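Local coordinates for protein ComZ (Thermus thermophilus, PDB 6QVI) that is a competence-associated pilin that probably acts as a DNA receptor at the pilus tip during natural DNA uptake, at residues N147-G152 with V160-N165; D170-E175 with Y216-V221. All blocks are in the same frame, centred on the assembly; numbering follows the deposited sequence.

Interaction 1 (N147-G152 with V160-N165); sequences NKWLNG and VYVVGN
No backbone hydrogen bond joins N147-G152 to V160-N165; the two segments face each other across the interior of the beta-solenoid domain and meet through side chains, a worked example of how a solenoid coil is filled from within. The CA atoms of W149 and V162 are 7.7 Å apart, a gap bridged by the indole and the valine methyls. W149 has CG anti to its carbonyl carbon (chi1 -72°), which swings the indole toward V162 and G164. V162 crosses it at about a right angle and lays CG1 over one face of the five-membered ring in a CH-pi contact, 4.0 Å from the ring centroid, with CG1 of V162 closest to CD1 of W149 at 3.7 Å. V162 holds this methyl anti to its backbone N (chi1 177°), and CG2, its other branch, meets CD1 of L150 tip to tip at 4.1 Å. The six-membered part of the indole extends along the chain beyond V162, its CZ2 4.0 Å from CA of G164, whose backbone angles themselves favour glycine. The indole NE1 makes a weak hydrogen bond to G142 O. An alanine here in place of W149 would remove the indole, which would probably leave V162 and G164 less firmly packed and G142 O without this weak bond. V173 of strand 172-176 touches both W149 and V162. Strand 150-151 pairs in parallel with strand 474-478, whereas strand 160-162 runs parallel between strands 139-141 and 212-214, so the contact spans two walls of the coil.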
ATOM      1  N   ASN A 147      10.485  22.146   4.821  1.00106.95           N
ATOM      2  CA  ASN A 147      11.788  21.486   4.683  1.00 98.24           C
ATOM      3  C   ASN A 147      12.072  20.515   5.827  1.00 83.59           C
ATOM      4  O   ASN A 147      13.237  20.276   6.159  1.00 78.57           O
ATOM      5  CB  ASN A 147      12.941  22.487   4.565  1.00106.58           C
ATOM      6  CG  ASN A 147      12.598  23.687   3.699  1.00117.31           C
ATOM      7  OD1 ASN A 147      11.670  24.458   4.001  1.00125.63           O
ATOM      8  ND2 ASN A 147      13.354  23.860   2.617  1.00113.00           N
ATOM      9  N   LYS A 148      11.018  19.976   6.461  1.00 81.99           N
ATOM     10  CA  LYS A 148      11.215  18.873   7.398  1.00 88.05           C
ATOM     11  C   LYS A 148      10.061  17.886   7.216  1.00 85.46           C
ATOM     12  O   LYS A 148       8.899  18.294   7.159  1.00 85.07           O
ATOM     13  CB  LYS A 148      11.322  19.377   8.848  1.00 99.50           C
ATOM     14  CG  LYS A 148      12.578  20.321   9.149  1.00110.23           C
ATOM     15  CD  LYS A 148      13.929  19.627   8.781  1.00113.44           C
ATOM     16  CE  LYS A 148      15.259  20.451   8.869  1.00115.58           C
ATOM     17  NZ  LYS A 148      16.299  19.907   9.853  1.00117.23           N
ATOM     18  N   TRP A 149      10.373  16.595   7.081  1.00 89.36           N
ATOM     19  CA  TRP A 149       9.367  15.574   6.779  1.00 87.14           C
ATOM     20  C   TRP A 149       9.098  14.641   7.941  1.00 96.38           C
ATOM     21  O   TRP A 149       8.025  14.054   8.001  1.00 99.92           O
ATOM     22  CB  TRP A 149       9.780  14.717   5.556  1.00 78.45           C
ATOM     23  CG  TRP A 149       9.699  15.444   4.232  1.00 82.23           C
ATOM     24  CD1 TRP A 149       8.705  15.352   3.257  1.00 83.16           C
ATOM     25  CD2 TRP A 149      10.622  16.424   3.758  1.00 84.82           C
ATOM     26  NE1 TRP A 149       8.997  16.201   2.191  1.00 76.90           N
ATOM     27  CE2 TRP A 149      10.163  16.869   2.481  1.00 85.02           C
ATOM     28  CE3 TRP A 149      11.806  16.968   4.286  1.00 82.31           C
ATOM     29  CZ2 TRP A 149      10.857  17.833   1.744  1.00 90.28           C
ATOM     30  CZ3 TRP A 149      12.486  17.920   3.559  1.00 84.61           C
ATOM     31  CH2 TRP A 149      12.012  18.349   2.301  1.00 89.35           C
ATOM     32  N   LEU A 150      10.069  14.486   8.818  1.00 99.35           N
ATOM     33  CA  LEU A 150       9.919  13.660   9.990  1.00 94.00           C
ATOM     34  C   LEU A 150      10.639  14.426  11.058  1.00 95.84           C
ATOM     35  O   LEU A 150      11.815  14.625  10.975  1.00 97.86           O
ATOM     36  CB  LEU A 150      10.535  12.288   9.778  1.00 85.36           C
ATOM     37  CG  LEU A 150       9.807  11.428   8.742  1.00 83.21           C
ATOM     38  CD1 LEU A 150      10.410  11.564   7.364  1.00 70.18           C
ATOM     39  CD2 LEU A 150       9.697   9.976   9.125  1.00 81.60           C
ATOM     40  N   ASN A 151       9.919  14.898  12.052  1.00100.27           N
ATOM     41  CA  ASN A 151      10.526  15.680  13.099  1.00112.22           C
ATOM     42  C   ASN A 151      10.271  15.102  14.431  1.00108.18           C
ATOM     43  O   ASN A 151       9.155  15.073  14.867  1.00111.89           O
ATOM     44  CB  ASN A 151       9.920  17.055  13.108  1.00123.26           C
ATOM     45  CG  ASN A 151      10.637  17.988  12.198  1.00132.93           C
ATOM     46  OD1 ASN A 151      10.291  19.155  12.085  1.00132.59           O
ATOM     47  ND2 ASN A 151      11.652  17.476  11.530  1.00136.08           N
ATOM     48  N   GLY A 152      11.313  14.681  15.106  1.00101.42           N
ATOM     49  CA  GLY A 152      11.132  14.120  16.412  1.00 98.21           C
ATOM     50  C   GLY A 152      11.310  12.648  16.328  1.00 85.60           C
ATOM     51  O   GLY A 152      11.104  12.059  15.312  1.00 87.20           O
ATOM     52  N   VAL A 160       9.464   3.531   5.037  1.00 50.98           N
ATOM     53  CA  VAL A 160       9.181   4.941   5.060  1.00 61.40           C
ATOM     54  C   VAL A 160       9.526   5.478   3.685  1.00 58.94           C
ATOM     55  O   VAL A 160      10.627   5.379   3.264  1.00 64.79           O
ATOM     56  CB  VAL A 160       9.869   5.761   6.162  1.00 58.70           C
ATOM     57  CG1 VAL A 160      10.457   4.932   7.253  1.00 71.83           C
ATOM     58  CG2 VAL A 160      10.885   6.699   5.603  1.00 56.69           C
ATOM     59  N   TYR A 161       8.549   6.019   2.982  1.00 56.11           N
ATOM     60  CA  TYR A 161       8.718   6.571   1.660  1.00 55.89           C
ATOM     61  C   TYR A 161       8.571   8.052   1.788  1.00 58.24           C
ATOM     62  O   TYR A 161       7.683   8.509   2.426  1.00 51.29           O
ATOM     63  CB  TYR A 161       7.609   6.025   0.767  1.00 43.91           C
ATOM     64  CG  TYR A 161       7.627   6.403  -0.702  1.00 64.36           C
ATOM     65  CD1 TYR A 161       7.499   7.691  -1.104  1.00 63.63           C
ATOM     66  CD2 TYR A 161       7.700   5.446  -1.677  1.00 60.13           C
ATOM     67  CE1 TYR A 161       7.494   8.025  -2.427  1.00 71.31           C
ATOM     68  CE2 TYR A 161       7.685   5.774  -3.000  1.00 53.99           C
ATOM     69  CZ  TYR A 161       7.585   7.068  -3.361  1.00 63.33           C
ATOM     70  OH  TYR A 161       7.570   7.413  -4.665  1.00 53.59           O
ATOM     71  N   VAL A 162       9.469   8.813   1.214  1.00 51.29           N
ATOM     72  CA  VAL A 162       9.363  10.234   1.284  1.00 58.96           C
ATOM     73  C   VAL A 162       9.448  10.736  -0.125  1.00 63.42           C
ATOM     74  O   VAL A 162      10.260  10.267  -0.863  1.00 75.01           O
ATOM     75  CB  VAL A 162      10.530  10.799   2.058  1.00 59.58           C
ATOM     76  CG1 VAL A 162      10.469  12.294   2.068  1.00 45.65           C
ATOM     77  CG2 VAL A 162      10.514  10.281   3.461  1.00 46.11           C
ATOM     78  N   VAL A 163       8.613  11.676  -0.526  1.00 57.62           N
ATOM     79  CA  VAL A 163       8.730  12.151  -1.886  1.00 63.96           C
ATOM     80  C   VAL A 163       9.735  13.269  -2.059  1.00 68.68           C
ATOM     81  O   VAL A 163      10.524  13.213  -2.956  1.00 70.61           O
ATOM     82  CB  VAL A 163       7.388  12.359  -2.619  1.00 49.24           C
ATOM     83  CG1 VAL A 163       6.237  11.816  -1.849  1.00 47.22           C
ATOM     84  CG2 VAL A 163       7.152  13.769  -3.054  1.00 62.94           C
ATOM     85  N   GLY A 164       9.755  14.258  -1.189  1.00 51.89           N
ATOM     86  CA  GLY A 164      10.718  15.322  -1.323  1.00 61.62           C
ATOM     87  C   GLY A 164      10.255  16.496  -2.138  1.00 66.27           C
ATOM     88  O   GLY A 164       9.125  16.550  -2.527  1.00 66.33           O
ATOM     89  N   ASN A 165      11.145  17.435  -2.399  1.00 71.09           N
ATOM     90  CA  ASN A 165      10.808  18.609  -3.173  1.00 79.96           C
ATOM     91  C   ASN A 165      11.540  18.577  -4.482  1.00 83.51           C
ATOM     92  O   ASN A 165      12.696  18.901  -4.552  1.00 86.64           O
ATOM     93  CB  ASN A 165      11.191  19.853  -2.398  1.00 88.54           C
ATOM     94  CG  ASN A 165      11.046  21.117  -3.199  1.00 89.53           C
ATOM     95  OD1 ASN A 165      10.635  21.107  -4.346  1.00 94.61           O
ATOM     96  ND2 ASN A 165      11.384  22.222  -2.585  1.00 88.14           N
TER

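Interaction 2 (D170-E175 with Y216-V221); sequences DQYVIE and YGKISV
Parallel pairing of D170-E175 with Y216-V221 is carried by two nearly straight backbone bonds, V173 N to K218 O (2.9 Å, 172°) and S220 N to I174 O (2.9 Å), the second approaching almost along the C=O axis, while K218 N to Q171 O is long and weak. The chain turns a corner at V173, the kind of bend by which a beta-solenoid passes from one face to the next. G217 sits beside this corner, where a CB would run into CG2 of V173 and O of Q171. Y172 and K218 lie side by side and point the same way. With CG anti to its carbonyl carbon (chi1 -63°), the tyrosine receives CB of K218 over one face, near the rim of the ring, and meets the backbone of I219 and S220 with its edge; CD2 of Y172 is 3.8 Å from CB of S220. CD of K218, set by the first two torsions, lies 3.9 Å from O of D170; the bend at chi3 (82°) then brings CE to 3.7 Å from OH of Y172. The lysine NZ is held by a salt bridge to D245, and D170 pairs instead with R241. I219 turns to the opposite face from K218 and S220, as I174 does from E175; CB of I174 lies 4.0 Å from CG2 of I219, and both isoleucines pack on L212 of strand 212-214. In the three-stranded parallel sheet, strand 218-221 is central, flanked by 172-176 and 246-247, and T247 touches both Y172 and S220.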
ATOM      1  N   ASP A 170      18.687  18.458  -3.677  1.00 93.59           N
ATOM      2  CA  ASP A 170      19.897  18.433  -2.875  1.00 94.78           C
ATOM      3  C   ASP A 170      19.585  18.688  -1.420  1.00 87.26           C
ATOM      4  O   ASP A 170      20.489  19.036  -0.666  1.00 92.24           O
ATOM      5  CB  ASP A 170      20.892  19.492  -3.348  1.00103.59           C
ATOM      6  CG  ASP A 170      21.488  19.178  -4.680  1.00110.63           C
ATOM      7  OD1 ASP A 170      21.724  17.977  -4.898  1.00114.47           O
ATOM      8  OD2 ASP A 170      21.697  20.106  -5.501  1.00112.17           O
ATOM      9  N   GLN A 171      18.348  18.469  -0.995  1.00 81.53           N
ATOM     10  CA  GLN A 171      18.017  18.742   0.386  1.00 80.82           C
ATOM     11  C   GLN A 171      17.936  17.467   1.202  1.00 72.80           C
ATOM     12  O   GLN A 171      17.094  16.612   0.927  1.00 73.16           O
ATOM     13  CB  GLN A 171      16.713  19.513   0.557  1.00 89.14           C
ATOM     14  CG  GLN A 171      16.729  20.959   0.095  1.00109.57           C
ATOM     15  CD  GLN A 171      17.810  21.802   0.774  1.00123.58           C
ATOM     16  OE1 GLN A 171      18.962  21.396   0.771  1.00129.24           O
ATOM     17  NE2 GLN A 171      17.415  22.886   1.530  1.00121.40           N
ATOM     18  N   TYR A 172      18.804  17.362   2.202  1.00 68.33           N
ATOM     19  CA  TYR A 172      18.646  16.337   3.212  1.00 63.41           C
ATOM     20  C   TYR A 172      17.205  16.345   3.692  1.00 61.42           C
ATOM     21  O   TYR A 172      16.711  17.304   4.289  1.00 75.47           O
ATOM     22  CB  TYR A 172      19.649  16.542   4.345  1.00 63.58           C
ATOM     23  CG  TYR A 172      21.057  16.406   3.832  1.00 67.06           C
ATOM     24  CD1 TYR A 172      21.763  17.515   3.374  1.00 74.60           C
ATOM     25  CD2 TYR A 172      21.668  15.157   3.737  1.00 66.05           C
ATOM     26  CE1 TYR A 172      23.060  17.386   2.869  1.00 77.70           C
ATOM     27  CE2 TYR A 172      22.961  15.020   3.225  1.00 67.16           C
ATOM     28  CZ  TYR A 172      23.645  16.133   2.799  1.00 76.49           C
ATOM     29  OH  TYR A 172      24.926  15.992   2.304  1.00 85.69           O
ATOM     30  N   VAL A 173      16.502  15.286   3.354  1.00 58.73           N
ATOM     31  CA  VAL A 173      15.087  15.160   3.677  1.00 59.77           C
ATOM     32  C   VAL A 173      14.901  14.315   4.923  1.00 53.91           C
ATOM     33  O   VAL A 173      13.786  14.214   5.449  1.00 52.67           O
ATOM     34  CB  VAL A 173      14.444  14.581   2.392  1.00 64.19           C
ATOM     35  CG1 VAL A 173      13.205  13.807   2.672  1.00 67.61           C
ATOM     36  CG2 VAL A 173      14.190  15.690   1.354  1.00 71.10           C
ATOM     37  N   ILE A 174      15.977  13.701   5.405  1.00 61.21           N
ATOM     38  CA  ILE A 174      16.046  12.930   6.634  1.00 63.20           C
ATOM     39  C   ILE A 174      17.449  13.143   7.167  1.00 67.39           C
ATOM     40  O   ILE A 174      18.405  12.699   6.542  1.00 60.44           O
ATOM     41  CB  ILE A 174      15.784  11.433   6.393  1.00 65.33           C
ATOM     42  CG1 ILE A 174      14.349  11.195   5.920  1.00 66.11           C
ATOM     43  CG2 ILE A 174      16.102  10.635   7.647  1.00 67.10           C
ATOM     44  CD1 ILE A 174      14.065   9.746   5.570  1.00 67.49           C
ATOM     45  N   GLU A 175      17.598  13.947   8.213  1.00 85.27           N
ATOM     46  CA  GLU A 175      18.886  14.155   8.883  1.00 90.00           C
ATOM     47  C   GLU A 175      18.844  13.452  10.234  1.00 90.66           C
ATOM     48  O   GLU A 175      18.754  14.084  11.283  1.00 91.44           O
ATOM     49  CB  GLU A 175      19.228  15.659   9.042  1.00 94.94           C
ATOM     50  CG  GLU A 175      19.300  16.467   7.751  1.00101.36           C
ATOM     51  CD  GLU A 175      20.376  17.566   7.776  1.00110.23           C
ATOM     52  OE1 GLU A 175      21.464  17.346   8.361  1.00114.09           O
ATOM     53  OE2 GLU A 175      20.125  18.655   7.208  1.00112.72           O
ATOM     54  N   TYR A 216      12.953  12.458  -4.087  1.00 64.18           N
ATOM     55  CA  TYR A 216      13.713  13.653  -4.383  1.00 61.77           C
ATOM     56  C   TYR A 216      14.477  14.103  -3.180  1.00 65.04           C
ATOM     57  O   TYR A 216      13.894  14.449  -2.202  1.00 75.43           O
ATOM     58  CB  TYR A 216      12.809  14.800  -4.792  1.00 65.14           C
ATOM     59  CG  TYR A 216      12.131  14.650  -6.118  1.00 71.66           C
ATOM     60  CD1 TYR A 216      12.844  14.569  -7.276  1.00 71.07           C
ATOM     61  CD2 TYR A 216      10.776  14.619  -6.203  1.00 70.06           C
ATOM     62  CE1 TYR A 216      12.215  14.436  -8.481  1.00 73.60           C
ATOM     63  CE2 TYR A 216      10.146  14.484  -7.399  1.00 72.12           C
ATOM     64  CZ  TYR A 216      10.872  14.387  -8.530  1.00 77.40           C
ATOM     65  OH  TYR A 216      10.229  14.252  -9.718  1.00 79.61           O
ATOM     66  N   GLY A 217      15.793  14.114  -3.261  1.00 62.24           N
ATOM     67  CA  GLY A 217      16.615  14.562  -2.159  1.00 68.06           C
ATOM     68  C   GLY A 217      17.640  13.587  -1.642  1.00 70.98           C
ATOM     69  O   GLY A 217      17.703  12.480  -2.091  1.00 69.13           O
ATOM     70  N   LYS A 218      18.464  14.053  -0.717  1.00 71.69           N
ATOM     71  CA  LYS A 218      19.480  13.271  -0.029  1.00 66.24           C
ATOM     72  C   LYS A 218      19.014  12.935   1.392  1.00 57.31           C
ATOM     73  O   LYS A 218      17.946  13.358   1.829  1.00 57.10           O
ATOM     74  CB  LYS A 218      20.808  14.024  -0.020  1.00 66.26           C
ATOM     75  CG  LYS A 218      21.244  14.519  -1.385  1.00 69.13           C
ATOM     76  CD  LYS A 218      22.225  15.648  -1.248  1.00 76.75           C
ATOM     77  CE  LYS A 218      23.585  15.085  -1.009  1.00 91.94           C
ATOM     78  NZ  LYS A 218      24.099  14.527  -2.300  1.00107.94           N
ATOM     79  N   ILE A 219      19.797  12.110   2.087  1.00 58.23           N
ATOM     80  CA  ILE A 219      19.559  11.750   3.478  1.00 58.25           C
ATOM     81  C   ILE A 219      20.901  11.596   4.161  1.00 60.82           C
ATOM     82  O   ILE A 219      21.899  11.206   3.541  1.00 61.95           O
ATOM     83  CB  ILE A 219      18.748  10.452   3.671  1.00 56.43           C
ATOM     84  CG1 ILE A 219      19.568   9.225   3.268  1.00 74.14           C
ATOM     85  CG2 ILE A 219      17.431  10.492   2.918  1.00 54.09           C
ATOM     86  CD1 ILE A 219      19.158   7.983   3.989  1.00 76.98           C
ATOM     87  N   SER A 220      20.926  11.932   5.450  1.00 72.69           N
ATOM     88  CA  SER A 220      22.116  11.798   6.281  1.00 78.03           C
ATOM     89  C   SER A 220      21.785  10.852   7.422  1.00 79.97           C
ATOM     90  O   SER A 220      20.669  10.862   7.943  1.00 82.55           O
ATOM     91  CB  SER A 220      22.593  13.155   6.827  1.00 82.86           C
ATOM     92  OG  SER A 220      23.947  13.108   7.258  1.00 89.04           O
ATOM     93  N   VAL A 221      22.745  10.024   7.806  1.00 84.61           N
ATOM     94  CA  VAL A 221      22.518   9.041   8.850  1.00 87.09           C
ATOM     95  C   VAL A 221      23.702   9.088   9.815  1.00 95.31           C
ATOM     96  O   VAL A 221      24.839   8.761   9.437  1.00 93.83           O
ATOM     97  CB  VAL A 221      22.312   7.638   8.267  1.00 86.06           C
ATOM     98  CG1 VAL A 221      22.573   6.583   9.317  1.00100.43           C
ATOM     99  CG2 VAL A 221      20.908   7.514   7.729  1.00 69.76           C
TER

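The two contacts follow one another along the chain, their centres about 9 Å apart, and together they illustrate how a solenoid joins its interior to the pairing of its coils. V173 is the meeting point: its CG1 packs against CG1 of V162, and its CG2 lies 3.6 Å from CH2 of W149, so the corner residue of interaction 2 adds to the apolar cluster of interaction 1. A probable backbone hydrogen bond, V163 O to Y216 N at 2.8 Å, ties V160-N165 directly to Y216-V221. Interaction 1 is buried, whereas interaction 2 is only partly buried, with D170 and E175 exposed.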